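Local atomic coordinates of DotU family type IV/VI secretion system protein (Acinetobacter baumannii, PDB entry 6Y4R), a protein that forms the cytoplasmic domain of TssL, an inner-membrane component of the type VI secretion system, and probably links its membrane complex to the baseplate. Residues G132-Y137 against E143-L148; Y13-I18 against C63-E68; Q44-Q49 against D53-A58; Q110-G115 against A120-F125. One frame throughout, in Å; residues are numbered along the deposited sequence.

Interaction 1 of 4, residues G132-Y137 against E143-L148; sequences GFQGKY and ESLNHL
Tyr-137 lies across Leu-145, and the phenol side chain can be followed outward atom by atom. Its CB rests on Leu-145 CB at 3.7 Å. With CG beside the backbone N and opposite the carbonyl carbon (chi1 -73°), the ring is carried over the first turn of helix 143-159. Leu-145 CD1 lies over one face, nearest CG and CD1, a CH-pi contact 4.1 Å from the centroid of the Tyr-137 ring and 27° off its normal. On the other flank CD2 rests on Leu-145 CB, and CE2 reaches Ser-144 OG at 3.6 Å, with the hydroxyl at the ring edge and close to its plane. CE1 and CZ face Leu-148 CD2, and at the tip OH comes 3.7 Å from that same Leu-148 CD2. Gln-134 O lies in the ring plane at another edge.

Residues 132-137 belong to the loop between helix 119-130 and helix 143-159. The former ends in a Schellman motif whose C-prime residue is Gly-132, where the positive phi of 106° suits a residue without CB. The chain leaving that motif brings Gln-134 CG to 4.0 Å from Leu-145 CD2, so the two methyls of this leucine serve different partners. Glu-68 of helix 52-71 accepts hydrogen bonds from the N-H groups of Gln-134 and Gly-135, while Phe-105 of helix 100-114 meets the Tyr-137 ring edge-to-face.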
loop_
_atom_site.group_PDB
_atom_site.type_symbol
_atom_site.label_atom_id
_atom_site.label_comp_id
_atom_site.label_asym_id
_atom_site.label_seq_id
_atom_site.Cartn_x
_atom_site.Cartn_y
_atom_site.Cartn_z
ATOM N N GLY A 132 -5.936 -6.621 -0.032
ATOM C CA GLY A 132 -5.306 -7.907 0.196
ATOM C C GLY A 132 -4.050 -7.896 1.032
ATOM O O GLY A 132 -3.502 -8.972 1.304
ATOM N N PHE A 133 -3.612 -6.736 1.499
ATOM C CA PHE A 133 -2.413 -6.689 2.312
ATOM C C PHE A 133 -2.670 -7.377 3.646
ATOM O O PHE A 133 -3.645 -7.077 4.335
ATOM C CB PHE A 133 -1.957 -5.248 2.540
ATOM C CG PHE A 133 -0.722 -5.139 3.406
ATOM C CD1 PHE A 133 0.546 -5.118 2.837
ATOM C CD2 PHE A 133 -0.824 -5.093 4.783
ATOM C CE1 PHE A 133 1.691 -5.036 3.628
ATOM C CE2 PHE A 133 0.325 -5.008 5.577
ATOM C CZ PHE A 133 1.569 -4.977 4.993
ATOM N N GLN A 134 -1.806 -8.330 3.982
ATOM C CA GLN A 134 -1.856 -9.078 5.232
ATOM C C GLN A 134 -0.681 -8.808 6.154
ATOM O O GLN A 134 -0.865 -8.696 7.369
ATOM C CB GLN A 134 -1.909 -10.565 4.932
ATOM C CG GLN A 134 -2.944 -10.893 3.925
ATOM C CD GLN A 134 -3.293 -12.341 3.948
ATOM O OE1 GLN A 134 -4.432 -12.694 3.655
ATOM N NE2 GLN A 134 -2.313 -13.196 4.235
ATOM N N GLY A 135 0.520 -8.685 5.598
ATOM C CA GLY A 135 1.692 -8.461 6.421
ATOM C C GLY A 135 1.894 -9.575 7.419
ATOM O O GLY A 135 1.936 -10.764 7.088
ATOM N N LYS A 136 2.038 -9.160 8.666
ATOM C CA LYS A 136 2.363 -10.056 9.762
ATOM C C LYS A 136 1.223 -11.003 10.120
ATOM O O LYS A 136 1.472 -12.055 10.720
ATOM C CB LYS A 136 2.810 -9.182 10.934
ATOM C CG LYS A 136 2.712 -9.767 12.297
ATOM C CD LYS A 136 2.499 -8.672 13.342
ATOM C CE LYS A 136 1.188 -7.934 13.092
ATOM N NZ LYS A 136 0.944 -6.877 14.133
ATOM N N TYR A 137 -0.003 -10.689 9.701
ATOM C CA TYR A 137 -1.176 -11.512 9.958
ATOM C C TYR A 137 -1.272 -12.723 9.046
ATOM O O TYR A 137 -2.179 -13.542 9.239
ATOM C CB TYR A 137 -2.445 -10.682 9.800
ATOM C CG TYR A 137 -2.664 -9.710 10.924
ATOM C CD1 TYR A 137 -2.100 -8.447 10.887
ATOM C CD2 TYR A 137 -3.428 -10.053 12.020
ATOM C CE1 TYR A 137 -2.292 -7.549 11.909
ATOM C CE2 TYR A 137 -3.627 -9.160 13.045
ATOM C CZ TYR A 137 -3.057 -7.908 12.978
ATOM O OH TYR A 137 -3.238 -6.993 13.983
ATOM N N GLU A 143 -8.370 -14.674 10.825
ATOM C CA GLU A 143 -9.614 -14.037 11.243
ATOM C C GLU A 143 -9.333 -12.781 12.052
ATOM O O GLU A 143 -10.148 -11.848 12.070
ATOM C CB GLU A 143 -10.533 -15.002 11.994
ATOM C CG GLU A 143 -11.074 -16.126 11.108
ATOM C CD GLU A 143 -11.420 -17.395 11.870
ATOM O OE1 GLU A 143 -11.112 -17.487 13.078
ATOM O OE2 GLU A 143 -12.005 -18.311 11.250
ATOM N N SER A 144 -8.214 -12.772 12.779
ATOM C CA SER A 144 -7.827 -11.574 13.510
ATOM C C SER A 144 -7.654 -10.404 12.553
ATOM O O SER A 144 -7.892 -9.252 12.929
ATOM C CB SER A 144 -6.552 -11.822 14.317
ATOM O OG SER A 144 -6.202 -10.683 15.076
ATOM N N LEU A 145 -7.255 -10.674 11.310
ATOM C CA LEU A 145 -7.033 -9.575 10.380
ATOM C C LEU A 145 -8.344 -9.063 9.793
ATOM O O LEU A 145 -8.521 -7.852 9.632
ATOM C CB LEU A 145 -6.091 -10.016 9.263
ATOM C CG LEU A 145 -5.910 -8.996 8.141
ATOM C CD1 LEU A 145 -5.037 -7.825 8.605
ATOM C CD2 LEU A 145 -5.323 -9.670 6.925
ATOM N N ASN A 146 -9.305 -9.944 9.530
ATOM C CA ASN A 146 -10.595 -9.450 9.063
ATOM C C ASN A 146 -11.274 -8.587 10.115
ATOM O O ASN A 146 -11.853 -7.542 9.790
ATOM C CB ASN A 146 -11.483 -10.621 8.650
ATOM C CG ASN A 146 -11.038 -11.267 7.353
ATOM O OD1 ASN A 146 -10.162 -10.755 6.632
ATOM N ND2 ASN A 146 -11.600 -12.437 7.076
ATOM N N HIS A 147 -11.207 -8.985 11.385
ATOM C CA HIS A 147 -11.832 -8.125 12.382
ATOM C C HIS A 147 -11.106 -6.790 12.473
ATOM O O HIS A 147 -11.741 -5.759 12.688
ATOM C CB HIS A 147 -11.973 -8.827 13.731
ATOM C CG HIS A 147 -13.256 -8.488 14.410
ATOM N ND1 HIS A 147 -13.696 -9.089 15.564
ATOM C CD2 HIS A 147 -14.224 -7.608 14.058
ATOM C CE1 HIS A 147 -14.880 -8.584 15.897
ATOM N NE2 HIS A 147 -15.223 -7.677 15.001
ATOM N N LEU A 148 -9.784 -6.773 12.295
ATOM C CA LEU A 148 -9.090 -5.484 12.323
ATOM C C LEU A 148 -9.513 -4.608 11.152
ATOM O O LEU A 148 -9.775 -3.410 11.327
ATOM C CB LEU A 148 -7.577 -5.670 12.309
ATOM C CG LEU A 148 -6.745 -4.465 11.861
ATOM C CD1 LEU A 148 -6.815 -3.365 12.864
ATOM C CD2 LEU A 148 -5.320 -4.908 11.727
#

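Interaction 2 of 4, residues Y13-I18 against C63-E68; sequences YLIFLI and CALIDE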
loop_
_atom_site.group_PDB
_atom_site.type_symbol
_atom_site.label_atom_id
_atom_site.label_comp_id
_atom_site.label_asym_id
_atom_site.label_seq_id
_atom_site.Cartn_x
_atom_site.Cartn_y
_atom_site.Cartn_z
ATOM N N TYR A 13 -4.862 0.908 -9.287
ATOM C CA TYR A 13 -5.418 0.130 -10.401
ATOM C C TYR A 13 -4.464 -0.958 -10.860
ATOM O O TYR A 13 -4.901 -2.019 -11.332
ATOM C CB TYR A 13 -5.733 1.005 -11.600
ATOM C CG TYR A 13 -6.229 0.194 -12.802
ATOM C CD1 TYR A 13 -7.351 -0.627 -12.692
ATOM C CD2 TYR A 13 -5.574 0.241 -14.042
ATOM C CE1 TYR A 13 -7.815 -1.367 -13.792
ATOM C CE2 TYR A 13 -6.022 -0.498 -15.136
ATOM C CZ TYR A 13 -7.136 -1.294 -15.009
ATOM O OH TYR A 13 -7.505 -1.988 -16.149
ATOM N N LEU A 14 -3.159 -0.687 -10.781
ATOM C CA LEU A 14 -2.135 -1.655 -11.162
ATOM C C LEU A 14 -1.952 -2.719 -10.087
ATOM O O LEU A 14 -1.566 -3.847 -10.410
ATOM C CB LEU A 14 -0.808 -0.938 -11.431
ATOM C CG LEU A 14 -0.736 0.261 -12.392
ATOM C CD1 LEU A 14 0.639 0.888 -12.344
ATOM C CD2 LEU A 14 -1.055 -0.141 -13.813
ATOM N N ILE A 15 -2.247 -2.374 -8.819
ATOM C CA ILE A 15 -2.396 -3.378 -7.761
ATOM C C ILE A 15 -3.555 -4.306 -8.075
ATOM O O ILE A 15 -3.487 -5.518 -7.848
ATOM C CB ILE A 15 -2.656 -2.715 -6.401
ATOM C CG1 ILE A 15 -1.577 -1.702 -6.010
ATOM C CG2 ILE A 15 -2.806 -3.810 -5.344
ATOM C CD1 ILE A 15 -0.449 -2.281 -5.299
ATOM N N PHE A 16 -4.675 -3.724 -8.506
ATOM C CA PHE A 16 -5.866 -4.499 -8.813
ATOM C C PHE A 16 -5.628 -5.442 -9.987
ATOM O O PHE A 16 -6.163 -6.557 -9.997
ATOM C CB PHE A 16 -7.037 -3.543 -9.085
ATOM C CG PHE A 16 -8.400 -4.125 -8.786
ATOM C CD1 PHE A 16 -8.608 -4.941 -7.681
ATOM C CD2 PHE A 16 -9.484 -3.851 -9.623
ATOM C CE1 PHE A 16 -9.870 -5.478 -7.417
ATOM C CE2 PHE A 16 -10.756 -4.385 -9.368
ATOM C CZ PHE A 16 -10.948 -5.200 -8.266
ATOM N N LEU A 17 -4.820 -5.029 -10.977
ATOM C CA LEU A 17 -4.571 -5.885 -12.143
ATOM C C LEU A 17 -3.779 -7.128 -11.766
ATOM O O LEU A 17 -4.068 -8.230 -12.249
ATOM C CB LEU A 17 -3.807 -5.143 -13.243
ATOM C CG LEU A 17 -4.489 -4.054 -14.060
ATOM C CD1 LEU A 17 -3.457 -3.333 -14.927
ATOM C CD2 LEU A 17 -5.643 -4.617 -14.903
ATOM N N ILE A 18 -2.758 -6.966 -10.932
ATOM C CA ILE A 18 -1.968 -8.112 -10.483
ATOM C C ILE A 18 -2.817 -9.044 -9.638
ATOM O O ILE A 18 -2.732 -10.277 -9.761
ATOM C CB ILE A 18 -0.706 -7.643 -9.737
ATOM C CG1 ILE A 18 0.164 -6.809 -10.682
ATOM C CG2 ILE A 18 0.026 -8.820 -9.108
ATOM C CD1 ILE A 18 1.510 -6.467 -10.110
ATOM N N CYS A 63 3.782 0.933 -1.114
ATOM C CA CYS A 63 4.955 0.125 -1.430
ATOM C C CYS A 63 4.945 -1.199 -0.670
ATOM O O CYS A 63 5.278 -2.249 -1.233
ATOM C CB CYS A 63 6.224 0.923 -1.144
ATOM S SG CYS A 63 6.458 2.319 -2.302
ATOM N N ALA A 64 4.560 -1.181 0.607
ATOM C CA ALA A 64 4.403 -2.444 1.321
ATOM C C ALA A 64 3.377 -3.340 0.625
ATOM O O ALA A 64 3.551 -4.563 0.567
ATOM C CB ALA A 64 4.024 -2.185 2.782
ATOM N N LEU A 65 2.321 -2.743 0.065
ATOM C CA LEU A 65 1.214 -3.495 -0.531
ATOM C C LEU A 65 1.566 -4.059 -1.904
ATOM O O LEU A 65 1.222 -5.205 -2.215
ATOM C CB LEU A 65 -0.027 -2.605 -0.609
ATOM C CG LEU A 65 -1.182 -2.951 -1.538
ATOM C CD1 LEU A 65 -1.952 -4.151 -1.034
ATOM C CD2 LEU A 65 -2.090 -1.753 -1.645
ATOM N N ILE A 66 2.188 -3.244 -2.765
ATOM C CA ILE A 66 2.620 -3.721 -4.082
ATOM C C ILE A 66 3.695 -4.793 -3.940
ATOM O O ILE A 66 3.712 -5.766 -4.704
ATOM C CB ILE A 66 3.106 -2.545 -4.954
ATOM C CG1 ILE A 66 3.455 -3.014 -6.366
ATOM C CG2 ILE A 66 4.312 -1.846 -4.325
ATOM C CD1 ILE A 66 2.334 -3.679 -7.071
ATOM N N ASP A 67 4.572 -4.670 -2.934
ATOM C CA ASP A 67 5.619 -5.674 -2.783
ATOM C C ASP A 67 5.033 -7.039 -2.443
ATOM O O ASP A 67 5.415 -8.051 -3.047
ATOM C CB ASP A 67 6.626 -5.289 -1.688
ATOM C CG ASP A 67 7.651 -4.219 -2.115
ATOM O OD1 ASP A 67 7.728 -3.851 -3.309
ATOM O OD2 ASP A 67 8.486 -3.840 -1.257
ATOM N N GLU A 68 4.053 -7.086 -1.532
ATOM C CA GLU A 68 3.541 -8.384 -1.091
ATOM C C GLU A 68 2.549 -8.984 -2.072
ATOM O O GLU A 68 2.438 -10.212 -2.163
ATOM C CB GLU A 68 2.937 -8.277 0.310
ATOM C CG GLU A 68 2.000 -9.433 0.677
ATOM C CD GLU A 68 1.285 -9.260 2.020
ATOM O OE1 GLU A 68 1.987 -9.071 3.030
ATOM O OE2 GLU A 68 0.033 -9.304 2.077
#
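Ile-15 and Ile-66 come together through different choices of first torsion. In Ile-15, CG1 lies anti to the carbonyl carbon (chi1 -56°), and the next bond swings CD1 out toward the second helix. In Ile-66 the same branch stands opposite the backbone N (chi1 -176°), and a turn at the next bond brings the end of a side chain that starts alongside the interface in toward it. Ile-15 CD1 consequently becomes the hub of the contact. It packs 3.6 Å from Ile-66 CB and equally close, 3.6 Å, to Ile-66 CD1, so a single methyl lies in the elbow of the bent Ile-66 branch. Leu-65 approaches the same methyl from the neighbouring position in the helix, its CG 3.9 Å from Ile-15 CD1. One turn after Ile-15, Ile-18 CD1 meets Ile-66 CD1 at 4.2 Å, a looser touch at the end of the interface.

All four residues are buried and purely aliphatic. No hydrogen bond crosses between the segments, and the branched side chains of isoleucine and leucine are long enough to meet between axes 10.4 Å apart at closest approach. Around this core, Leu-14 and Ile-18 also pack on helix 27-47, to which Cys-63 adds its own contact with Leu-38. Asp-67, pointing away, instead accepts hydrogen bonds from Trp-85 NE1 and from the backbone N-H groups of Leu-90 and Gln-91.

The two helix segments run nearly parallel, 21° apart, with helix 27-47 connecting them in sequence and returning the opposite way: the topology of an up-down-up three-helix bundle.

Interaction 3 of 4, residues Q44-Q49 against D53-A58; sequences QAKKLQ and DDIHDA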
loop_
_atom_site.group_PDB
_atom_site.type_symbol
_atom_site.label_atom_id
_atom_site.label_comp_id
_atom_site.label_asym_id
_atom_site.label_seq_id
_atom_site.Cartn_x
_atom_site.Cartn_y
_atom_site.Cartn_z
ATOM N N GLN A 44 1.867 16.003 -6.434
ATOM C CA GLN A 44 0.474 16.450 -6.394
ATOM C C GLN A 44 -0.036 16.568 -4.967
ATOM O O GLN A 44 -0.790 17.493 -4.651
ATOM C CB GLN A 44 -0.421 15.500 -7.194
ATOM C CG GLN A 44 -0.205 15.523 -8.696
ATOM C CD GLN A 44 -1.267 14.722 -9.420
ATOM O OE1 GLN A 44 -1.980 13.920 -8.804
ATOM N NE2 GLN A 44 -1.405 14.956 -10.728
ATOM N N ALA A 45 0.340 15.630 -4.095
ATOM C CA ALA A 45 -0.105 15.708 -2.704
ATOM C C ALA A 45 0.569 16.861 -1.969
ATOM O O ALA A 45 -0.048 17.480 -1.100
ATOM C CB ALA A 45 0.149 14.388 -1.986
ATOM N N LYS A 46 1.840 17.159 -2.303
ATOM C CA LYS A 46 2.517 18.302 -1.710
ATOM C C LYS A 46 1.873 19.618 -2.130
ATOM O O LYS A 46 1.691 20.496 -1.277
ATOM C CB LYS A 46 4.004 18.319 -2.062
ATOM C CG LYS A 46 4.803 17.078 -1.709
ATOM C CD LYS A 46 6.286 17.456 -1.603
ATOM C CE LYS A 46 6.756 18.271 -2.837
ATOM N NZ LYS A 46 8.009 19.046 -2.470
ATOM N N LYS A 47 1.431 19.748 -3.391
ATOM C CA LYS A 47 0.795 20.992 -3.837
ATOM C C LYS A 47 -0.591 21.170 -3.303
ATOM O O LYS A 47 -1.093 22.298 -3.298
ATOM C CB LYS A 47 0.440 21.031 -5.310
ATOM C CG LYS A 47 1.192 21.652 -6.378
ATOM C CD LYS A 47 1.322 20.733 -7.443
ATOM C CE LYS A 47 1.560 21.656 -8.512
ATOM N NZ LYS A 47 1.725 20.900 -9.732
ATOM N N LEU A 48 -1.247 20.076 -2.966
ATOM C CA LEU A 48 -2.544 20.162 -2.330
ATOM C C LEU A 48 -2.413 20.284 -0.831
ATOM O O LEU A 48 -3.426 20.291 -0.131
ATOM C CB LEU A 48 -3.424 18.969 -2.714
ATOM C CG LEU A 48 -3.912 18.855 -4.171
ATOM C CD1 LEU A 48 -4.721 17.563 -4.390
ATOM C CD2 LEU A 48 -4.729 20.081 -4.595
ATOM N N GLN A 49 -1.178 20.388 -0.341
ATOM C CA GLN A 49 -0.850 20.841 0.998
ATOM C C GLN A 49 -1.095 19.754 2.040
ATOM O O GLN A 49 -1.328 20.070 3.210
ATOM C CB GLN A 49 -1.634 22.124 1.340
ATOM C CG GLN A 49 -1.614 23.172 0.196
ATOM C CD GLN A 49 -1.049 24.523 0.558
ATOM O OE1 GLN A 49 -0.448 24.697 1.612
ATOM N NE2 GLN A 49 -1.233 25.496 -0.332
ATOM N N ASP A 53 4.062 13.897 6.587
ATOM C CA ASP A 53 3.896 12.551 7.131
ATOM C C ASP A 53 2.785 11.791 6.417
ATOM O O ASP A 53 2.919 10.581 6.180
ATOM C CB ASP A 53 3.626 12.592 8.634
ATOM C CG ASP A 53 4.609 13.458 9.379
ATOM O OD1 ASP A 53 5.652 12.933 9.825
ATOM O OD2 ASP A 53 4.339 14.666 9.537
ATOM N N ASP A 54 1.695 12.479 6.039
ATOM C CA ASP A 54 0.630 11.818 5.276
ATOM C C ASP A 54 1.156 11.313 3.937
ATOM O O ASP A 54 0.921 10.159 3.569
ATOM C CB ASP A 54 -0.566 12.757 5.054
ATOM C CG ASP A 54 -1.485 12.879 6.285
ATOM O OD1 ASP A 54 -1.149 12.320 7.354
ATOM O OD2 ASP A 54 -2.570 13.510 6.162
ATOM N N ILE A 55 1.922 12.149 3.227
ATOM C CA ILE A 55 2.502 11.740 1.946
ATOM C C ILE A 55 3.437 10.555 2.151
ATOM O O ILE A 55 3.382 9.555 1.418
ATOM C CB ILE A 55 3.247 12.921 1.287
ATOM C CG1 ILE A 55 2.302 14.022 0.789
ATOM C CG2 ILE A 55 4.151 12.422 0.135
ATOM C CD1 ILE A 55 2.952 15.402 0.811
ATOM N N HIS A 56 4.307 10.661 3.159
ATOM C CA HIS A 56 5.290 9.616 3.456
ATOM C C HIS A 56 4.593 8.299 3.781
ATOM O O HIS A 56 4.997 7.234 3.299
ATOM C CB HIS A 56 6.172 10.074 4.632
ATOM C CG HIS A 56 7.170 9.072 5.121
ATOM N ND1 HIS A 56 8.455 8.993 4.634
ATOM C CD2 HIS A 56 7.068 8.093 6.056
ATOM C CE1 HIS A 56 9.111 8.026 5.262
ATOM N NE2 HIS A 56 8.288 7.453 6.123
ATOM N N ASP A 57 3.533 8.349 4.600
ATOM C CA ASP A 57 2.905 7.106 5.043
ATOM C C ASP A 57 1.980 6.506 4.001
ATOM O O ASP A 57 1.832 5.283 3.971
ATOM C CB ASP A 57 2.139 7.306 6.352
ATOM C CG ASP A 57 3.059 7.593 7.533
ATOM O OD1 ASP A 57 2.606 8.210 8.530
ATOM O OD2 ASP A 57 4.248 7.203 7.453
ATOM N N ALA A 58 1.365 7.323 3.138
ATOM C CA ALA A 58 0.578 6.770 2.039
ATOM C C ALA A 58 1.476 6.047 1.040
ATOM O O ALA A 58 1.199 4.911 0.638
ATOM C CB ALA A 58 -0.214 7.880 1.352
#
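Ala-45 and Ile-55 meet without any ring or amide between them. The imidazole of His-56, a flat group nearby, belongs to the far side of its helix, where Asp-57 OD2 lies in the ring plane at the edge. The contact itself is the closed end of a helical hairpin, in which helix 27-47 turns back through a short link into helix 52-71. Gln-49 makes the exit from the first helix, its phi of 77° and a bond from its N to Lys-46 O belonging to a Schellman motif.

Ala-45 is small enough for the branched Ile-55 to come close to its helix: its CB is 3.5 Å from Ile-55 CG1. Ile-55 reaches there because its longer branch is turned away from its own carbonyl group (chi1 -70°), and the continuing, extended arm passes beyond the alanine to Lys-46. Lysine suits this outer position because its methylene stem can lie against a hydrophobic methyl while the chain, bent at chi3, leads the ammonium away from the interface. Leu-4 and Leu-7 of helix 4-7 also pack on Ala-45. On another side of helix 52-71, Asp-54 and Asp-57 both form salt bridges with Arg-118, tying the hairpin to the start of helix 119-130. Ile-55 CD1, at the end of its arm, touches Lys-46 CG at 3.5 Å and lies 3.7 Å from Lys-46 N.

Interaction 4 of 4, residues Q110-G115 against A120-F125; sequences QLRSRG and AALEVF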
loop_
_atom_site.group_PDB
_atom_site.type_symbol
_atom_site.label_atom_id
_atom_site.label_comp_id
_atom_site.label_asym_id
_atom_site.label_seq_id
_atom_site.Cartn_x
_atom_site.Cartn_y
_atom_site.Cartn_z
ATOM N N GLN A 110 -0.918 4.280 15.148
ATOM C CA GLN A 110 -0.705 5.709 15.357
ATOM C C GLN A 110 -1.802 6.538 14.699
ATOM O O GLN A 110 -2.227 7.556 15.261
ATOM C CB GLN A 110 0.659 6.145 14.819
ATOM C CG GLN A 110 1.853 5.461 15.446
ATOM C CD GLN A 110 3.166 5.905 14.794
ATOM O OE1 GLN A 110 3.706 5.239 13.888
ATOM N NE2 GLN A 110 3.688 7.042 15.260
ATOM N N LEU A 111 -2.267 6.120 13.500
ATOM C CA LEU A 111 -3.272 6.889 12.760
ATOM C C LEU A 111 -4.672 6.686 13.306
ATOM O O LEU A 111 -5.492 7.613 13.263
ATOM C CB LEU A 111 -3.282 6.545 11.279
ATOM C CG LEU A 111 -2.001 6.534 10.497
ATOM C CD1 LEU A 111 -2.235 5.888 9.085
ATOM C CD2 LEU A 111 -1.533 7.975 10.483
ATOM N N ARG A 112 -4.980 5.475 13.778
ATOM C CA ARG A 112 -6.257 5.271 14.446
ATOM C C ARG A 112 -6.344 6.194 15.650
ATOM O O ARG A 112 -7.392 6.796 15.914
ATOM C CB ARG A 112 -6.405 3.808 14.879
ATOM C CG ARG A 112 -6.461 2.785 13.762
ATOM C CD ARG A 112 -6.477 1.339 14.275
ATOM N NE ARG A 112 -7.770 0.986 14.867
ATOM C CZ ARG A 112 -7.998 -0.091 15.618
ATOM N NH1 ARG A 112 -7.021 -0.945 15.874
ATOM N NH2 ARG A 112 -9.211 -0.309 16.114
ATOM N N SER A 113 -5.224 6.342 16.369
ATOM C CA SER A 113 -5.167 7.197 17.554
ATOM C C SER A 113 -5.347 8.671 17.199
ATOM O O SER A 113 -5.916 9.442 17.984
ATOM C CB SER A 113 -3.839 6.994 18.276
ATOM O OG SER A 113 -2.801 7.713 17.633
ATOM N N ARG A 114 -4.780 9.103 16.071
ATOM C CA ARG A 114 -4.903 10.501 15.678
ATOM C C ARG A 114 -6.227 10.822 14.997
ATOM O O ARG A 114 -6.509 12.008 14.794
ATOM C CB ARG A 114 -3.754 10.935 14.768
ATOM C CG ARG A 114 -2.398 10.928 15.447
ATOM C CD ARG A 114 -2.272 12.068 16.454
ATOM N NE ARG A 114 -2.704 13.359 15.924
ATOM C CZ ARG A 114 -2.001 14.132 15.099
ATOM N NH1 ARG A 114 -0.823 13.732 14.627
ATOM N NH2 ARG A 114 -2.510 15.296 14.701
ATOM N N GLY A 115 -6.998 9.808 14.588
ATOM C CA GLY A 115 -8.396 9.974 14.222
ATOM C C GLY A 115 -8.679 10.899 13.057
ATOM O O GLY A 115 -8.444 10.547 11.898
ATOM N N ALA A 120 -6.934 11.199 6.328
ATOM C CA ALA A 120 -6.573 10.970 4.929
ATOM C C ALA A 120 -5.555 9.843 4.819
ATOM O O ALA A 120 -5.680 8.962 3.966
ATOM C CB ALA A 120 -6.044 12.250 4.276
ATOM N N ALA A 121 -4.539 9.849 5.686
ATOM C CA ALA A 121 -3.592 8.738 5.699
ATOM C C ALA A 121 -4.275 7.432 6.084
ATOM O O ALA A 121 -3.998 6.382 5.494
ATOM C CB ALA A 121 -2.449 9.024 6.678
ATOM N N LEU A 122 -5.209 7.483 7.035
ATOM C CA LEU A 122 -5.770 6.239 7.557
ATOM C C LEU A 122 -6.710 5.588 6.554
ATOM O O LEU A 122 -6.826 4.359 6.533
ATOM C CB LEU A 122 -6.432 6.487 8.922
ATOM C CG LEU A 122 -7.286 5.415 9.603
ATOM C CD1 LEU A 122 -6.372 4.354 10.192
ATOM C CD2 LEU A 122 -8.087 6.052 10.702
ATOM N N GLU A 123 -7.348 6.384 5.693
ATOM C CA GLU A 123 -8.158 5.837 4.604
ATOM C C GLU A 123 -7.320 5.022 3.617
ATOM O O GLU A 123 -7.809 4.044 3.039
ATOM C CB GLU A 123 -8.848 6.980 3.866
ATOM C CG GLU A 123 -10.244 7.334 4.343
ATOM C CD GLU A 123 -10.620 8.765 3.986
ATOM O OE1 GLU A 123 -9.736 9.475 3.474
ATOM O OE2 GLU A 123 -11.814 9.152 4.098
ATOM N N VAL A 124 -6.069 5.438 3.389
ATOM C CA VAL A 124 -5.130 4.692 2.545
ATOM C C VAL A 124 -4.749 3.364 3.202
ATOM O O VAL A 124 -4.746 2.312 2.547
ATOM C CB VAL A 124 -3.889 5.560 2.224
ATOM C CG1 VAL A 124 -2.774 4.737 1.607
ATOM C CG2 VAL A 124 -4.250 6.707 1.283
ATOM N N PHE A 125 -4.397 3.387 4.498
ATOM C CA PHE A 125 -3.999 2.139 5.148
ATOM C C PHE A 125 -5.141 1.136 5.208
ATOM O O PHE A 125 -4.897 -0.072 5.116
ATOM C CB PHE A 125 -3.481 2.385 6.558
ATOM C CG PHE A 125 -2.014 2.722 6.624
ATOM C CD1 PHE A 125 -1.527 3.884 6.068
ATOM C CD2 PHE A 125 -1.116 1.858 7.243
ATOM C CE1 PHE A 125 -0.172 4.185 6.147
ATOM C CE2 PHE A 125 0.226 2.154 7.303
ATOM C CZ PHE A 125 0.693 3.319 6.761
#
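Leu-111 carries most of the contact, its CB set 3.9 Å from Leu-122 CB where the two backbones come nearest. Its branched end is directed across the second helix. CD1 goes over a face of the Phe-125 ring, 4.1 Å from its centroid and 25° off the normal, displaced toward the rim at CD1 of the phenylalanine. The same methyl is 4.0 Å from Ala-121 CB, a side chain short enough for leucine to lie over it.

Helix 100-114 and helix 119-130 follow each other through a short link as a splayed helical hairpin, their segments at 136° with axes 9.3 Å apart at closest approach.

Arg-112, next in sequence, offers its aliphatic stem: CG is 3.9 Å from Leu-122 CD1. The chain bends at chi3, and the guanidinium forms a salt bridge through NE with Glu-155 of helix 143-159, whose Val-152 also packs on Leu-122. Arg-114 turns to Glu-117 in the link between the helices, a salt bridge within the turn. Gly-115 then ends the first helix with a positive phi of 61°, readily adopted without a CB, while its N still donates to Leu-111 O.

Interactions 2 and 3 are both aliphatic, but 2 lies nearest the centre of the chain and 3 further out, edged by a lysine stem. Interaction 1 is only partly buried and joins a loop to a helix; interactions 3 and 4 close hairpins of sequential helices, and an arginine stem edges 4. Aromatic faces receive leucine methyls in 1 and 4, but not in 2 or 3. Helix 52-71 serves both 2 and 3, with interaction 3 nested in the loop closed by interaction 2. Glu-68 connects 2 to 1 by hydrogen bonds, Phe-125 packs on Asp-57 between 4 and 3, and Leu-148 touches Arg-112 between 1 and 4.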